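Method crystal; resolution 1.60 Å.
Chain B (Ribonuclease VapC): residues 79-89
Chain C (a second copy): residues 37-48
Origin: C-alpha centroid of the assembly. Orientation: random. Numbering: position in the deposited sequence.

Chain B (79-89) YRRIVESAGYS
Chain C (37-48) SRVELEGGVYRE

Two helices from two copies of Ribonuclease VapC pack side by side, and three apolar pairs form the centre of the contact. Y79(B) points toward chain C with chi1 t and chi2 91°. V39(C), chi1 t, sets CG1 over one face of this ring, 3.7 Å from its centroid and 12° off the normal, a CH-pi contact. V83(B), chi1 m, places CG2 3.9 Å from CD2 of Y46(C). The Y46(C) ring, chi1 m and chi2 -76°, lies with one face against the V83(B) O and E84(B) CA backbone atoms. CB of Y88(B) lies 4.2 Å from CB of Y46(C).

The chain B helix (79-86) and the chain C helix that contains 37-44 both begin earlier in their chains. They run nearly parallel, at -21°, with axes 9.2 Å apart at closest approach. Y79(B) CA is 7.1 Å from V39(C) CA. R80(B) CA is 5.8 Å from E42(C) CA. Y88(B) CA is 5.4 Å from G43(C) CA. A side chain on G43(C) would point toward chain B, and its CB would fall 2.7 Å from Y88(B) CD1, a clash.

G87(B) is the first residue past the chain B helix to leave helical angles, with phi/psi 85/179. A CB there would jam against the preceding carbonyl O. G87(B) N still hydrogen-bonds to V83(B) O at 2.9 Å. The chain then extends through Y88(B), phi/psi -90/136, chi1 t and chi2 58°. CD1 of Y88(B) is 3.5 Å from G43(C) O, and CD2 of Y88(B) is 4.0 Å from R47(C) CG. On chain C, Y46(C) has phi/psi -100/12, and Y46(C) N hydrogen-bonds to G43(C) O at 2.9 Å. CG of E84(B) is 3.3 Å from Y46(C) OH, which is hydrogen-bonded elsewhere in the structure.

No direct hydrogen bond joins the stretches; three waters bridge them. Water 1 lies 2.6 Å from Y79(B) OH and donates to V39(C) O at 2.8 Å. Water 3 accepts from Y88(B) N at 2.9 Å and donates to Y46(C) O at 2.7 Å.

At the charged edge, R38(C) extends with chi1 to chi3 all t. R38(C) NE hydrogen-bonds to E42(C) OE2 at 2.8 Å in a salt bridge; E42(C) is m, m. R80(B), t, t, p, brings NH1 within 3.6 Å of R38(C) NH2, a like-charge approach. R80(B) NH1 is 4.3 Å from E42(C) OE2, beyond a salt bridge. Water 2 spans that gap, accepting from R80(B) NH1 at 2.7 Å and donating to E42(C) OE2 at 2.6 Å.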

# COMPACT_ATOMS: atom_id res chain seq x y z
N TYR B 79 7.00 2.94 -10.17
CA TYR B 79 8.33 3.40 -10.51
C TYR B 79 9.38 2.53 -9.83
O TYR B 79 10.37 2.15 -10.45
CB TYR B 79 8.52 4.88 -10.13
CG TYR B 79 9.87 5.43 -10.51
CD1 TYR B 79 10.08 6.03 -11.76
CD2 TYR B 79 10.97 5.31 -9.66
CE1 TYR B 79 11.32 6.48 -12.14
CE2 TYR B 79 12.22 5.77 -10.04
CZ TYR B 79 12.38 6.36 -11.29
OH TYR B 79 13.60 6.82 -11.71
N ARG B 80 9.17 2.20 -8.56
CA ARG B 80 10.11 1.33 -7.87
C ARG B 80 10.23 -0.00 -8.59
O ARG B 80 11.34 -0.50 -8.80
CB ARG B 80 9.69 1.15 -6.41
CG ARG B 80 10.49 0.09 -5.64
CD ARG B 80 9.95 -0.07 -4.18
NE ARG B 80 8.61 -0.65 -4.20
CZ ARG B 80 7.70 -0.50 -3.24
NH1 ARG B 80 7.96 0.23 -2.16
NH2 ARG B 80 6.52 -1.09 -3.38
N ARG B 81 9.10 -0.60 -8.97
CA ARG B 81 9.18 -1.87 -9.69
C ARG B 81 9.91 -1.71 -11.02
O ARG B 81 10.63 -2.62 -11.45
CB ARG B 81 7.78 -2.44 -9.90
CG ARG B 81 7.19 -2.98 -8.58
CD ARG B 81 5.94 -3.83 -8.80
NE ARG B 81 4.81 -2.98 -9.14
CZ ARG B 81 4.02 -2.42 -8.23
NH1 ARG B 81 4.23 -2.62 -6.93
NH2 ARG B 81 3.03 -1.63 -8.61
N ILE B 82 9.73 -0.59 -11.71
CA ILE B 82 10.44 -0.37 -12.96
C ILE B 82 11.95 -0.37 -12.75
O ILE B 82 12.69 -1.06 -13.45
CB ILE B 82 10.00 0.95 -13.62
CG1 ILE B 82 8.56 0.87 -14.09
CG2 ILE B 82 10.90 1.25 -14.79
CD1 ILE B 82 7.97 2.21 -14.65
N VAL B 83 12.45 0.41 -11.78
CA VAL B 83 13.90 0.45 -11.60
C VAL B 83 14.42 -0.86 -11.01
O VAL B 83 15.57 -1.24 -11.28
CB VAL B 83 14.34 1.68 -10.77
CG1 VAL B 83 14.06 2.99 -11.54
CG2 VAL B 83 13.67 1.71 -9.38
N GLU B 84 13.60 -1.59 -10.24
CA GLU B 84 14.04 -2.89 -9.74
C GLU B 84 14.37 -3.83 -10.87
O GLU B 84 15.26 -4.70 -10.75
CB GLU B 84 12.95 -3.54 -8.87
CG GLU B 84 12.86 -3.02 -7.47
CD GLU B 84 11.72 -3.66 -6.67
OE1 GLU B 84 10.94 -4.51 -7.22
OE2 GLU B 84 11.63 -3.35 -5.48
N SER B 85 13.64 -3.71 -11.96
CA SER B 85 13.82 -4.56 -13.13
C SER B 85 14.84 -3.99 -14.11
O SER B 85 15.76 -4.70 -14.56
CB SER B 85 12.49 -4.74 -13.85
OG SER B 85 12.65 -5.71 -14.86
N ALA B 86 14.69 -2.74 -14.47
CA ALA B 86 15.45 -2.17 -15.57
C ALA B 86 16.75 -1.51 -15.12
O ALA B 86 17.58 -1.16 -15.98
CB ALA B 86 14.59 -1.14 -16.29
N GLY B 87 16.90 -1.26 -13.82
CA GLY B 87 18.01 -0.50 -13.32
C GLY B 87 17.71 0.98 -13.37
O GLY B 87 16.65 1.42 -13.81
N TYR B 88 18.67 1.76 -12.92
CA TYR B 88 18.50 3.20 -12.82
C TYR B 88 18.93 3.90 -14.10
O TYR B 88 19.99 3.61 -14.67
CB TYR B 88 19.33 3.74 -11.67
CG TYR B 88 19.28 5.24 -11.54
CD1 TYR B 88 18.06 5.92 -11.36
CD2 TYR B 88 20.44 5.98 -11.61
CE1 TYR B 88 18.03 7.30 -11.24
CE2 TYR B 88 20.41 7.37 -11.49
CZ TYR B 88 19.21 8.01 -11.29
OH TYR B 88 19.19 9.38 -11.17
N SER B 89 18.12 4.86 -14.53
CA SER B 89 18.47 5.73 -15.65
C SER B 89 18.09 7.15 -15.26
O SER B 89 16.91 7.49 -15.21
CB SER B 89 17.74 5.32 -16.93
OG SER B 89 17.84 6.37 -17.90
N SER C 37 10.97 13.59 -4.49
CA SER C 37 12.16 13.06 -3.84
C SER C 37 12.09 11.56 -3.67
O SER C 37 13.10 10.86 -3.81
CB SER C 37 12.36 13.74 -2.47
OG SER C 37 12.37 15.14 -2.55
N ARG C 38 10.91 11.01 -3.31
CA ARG C 38 10.80 9.57 -3.24
C ARG C 38 11.26 8.93 -4.55
O ARG C 38 12.02 7.97 -4.54
CB ARG C 38 9.38 9.11 -2.90
CG ARG C 38 9.26 7.60 -2.94
CD ARG C 38 7.91 7.03 -2.53
NE ARG C 38 8.01 5.62 -2.83
CZ ARG C 38 7.00 4.77 -2.97
NH1 ARG C 38 5.75 5.15 -2.79
NH2 ARG C 38 7.26 3.53 -3.33
N VAL C 39 10.76 9.44 -5.68
CA VAL C 39 11.17 8.91 -7.00
C VAL C 39 12.69 8.95 -7.16
O VAL C 39 13.30 7.95 -7.57
CB VAL C 39 10.45 9.67 -8.13
CG1 VAL C 39 11.09 9.32 -9.52
CG2 VAL C 39 8.99 9.32 -8.13
N GLU C 40 13.31 10.07 -6.81
CA GLU C 40 14.77 10.18 -6.91
C GLU C 40 15.45 9.12 -6.06
O GLU C 40 16.39 8.46 -6.51
CB GLU C 40 15.21 11.58 -6.51
CG GLU C 40 14.70 12.67 -7.41
CD GLU C 40 15.34 13.99 -7.13
OE1 GLU C 40 14.68 14.84 -6.51
OE2 GLU C 40 16.53 14.19 -7.50
N LEU C 41 14.99 8.96 -4.81
CA LEU C 41 15.63 8.01 -3.91
C LEU C 41 15.40 6.57 -4.34
O LEU C 41 16.27 5.71 -4.16
CB LEU C 41 15.12 8.27 -2.49
CG LEU C 41 15.49 9.61 -1.85
CD1 LEU C 41 14.43 10.07 -0.86
CD2 LEU C 41 16.77 9.47 -1.12
N GLU C 42 14.22 6.26 -4.87
CA GLU C 42 13.97 4.90 -5.35
C GLU C 42 14.96 4.54 -6.46
O GLU C 42 15.51 3.43 -6.47
CB GLU C 42 12.52 4.75 -5.85
CG GLU C 42 11.39 4.97 -4.83
CD GLU C 42 11.16 3.79 -3.94
OE1 GLU C 42 11.93 2.82 -4.05
OE2 GLU C 42 10.18 3.82 -3.13
N GLY C 43 15.19 5.47 -7.38
CA GLY C 43 16.18 5.22 -8.42
C GLY C 43 17.58 5.10 -7.85
O GLY C 43 18.36 4.24 -8.26
N GLY C 44 17.89 5.92 -6.85
CA GLY C 44 19.21 5.93 -6.26
C GLY C 44 19.58 4.61 -5.63
O GLY C 44 20.76 4.27 -5.53
N VAL C 45 18.59 3.83 -5.22
CA VAL C 45 18.90 2.51 -4.69
C VAL C 45 19.74 1.72 -5.68
O VAL C 45 20.70 1.04 -5.31
CB VAL C 45 17.62 1.74 -4.33
CG1 VAL C 45 17.95 0.26 -4.01
CG2 VAL C 45 16.91 2.41 -3.17
N TYR C 46 19.41 1.83 -6.97
CA TYR C 46 20.03 1.05 -8.02
C TYR C 46 21.11 1.82 -8.78
O TYR C 46 21.62 1.33 -9.81
CB TYR C 46 18.94 0.52 -8.96
CG TYR C 46 18.03 -0.40 -8.17
CD1 TYR C 46 18.44 -1.68 -7.84
CD2 TYR C 46 16.81 0.04 -7.67
CE1 TYR C 46 17.66 -2.50 -7.07
CE2 TYR C 46 16.03 -0.79 -6.90
CZ TYR C 46 16.46 -2.06 -6.60
OH TYR C 46 15.71 -2.89 -5.81
N ARG C 47 21.53 2.98 -8.27
CA ARG C 47 22.53 3.81 -8.95
C ARG C 47 23.88 3.11 -8.99
O ARG C 47 24.61 3.22 -9.98
CB ARG C 47 22.63 5.16 -8.25
CG ARG C 47 23.48 6.17 -8.99
CD ARG C 47 23.46 7.52 -8.27
NE ARG C 47 24.29 7.50 -7.06
CZ ARG C 47 25.60 7.72 -7.04
NH1 ARG C 47 26.27 8.00 -8.16
NH2 ARG C 47 26.26 7.66 -5.89
N GLU C 48 24.23 2.39 -7.93
CA GLU C 48 25.42 1.56 -7.92
C GLU C 48 25.10 0.33 -7.09
O GLU C 48 24.16 0.33 -6.31
CB GLU C 48 26.64 2.29 -7.33
CG GLU C 48 26.33 3.16 -6.13
CD GLU C 48 27.58 3.74 -5.49
OE1 GLU C 48 27.50 4.20 -4.33
OE2 GLU C 48 28.64 3.73 -6.15
O HOH W 1 14.89 8.06 -9.87
O HOH W 2 9.74 2.07 -1.22
O HOH W 3 21.08 0.29 -12.20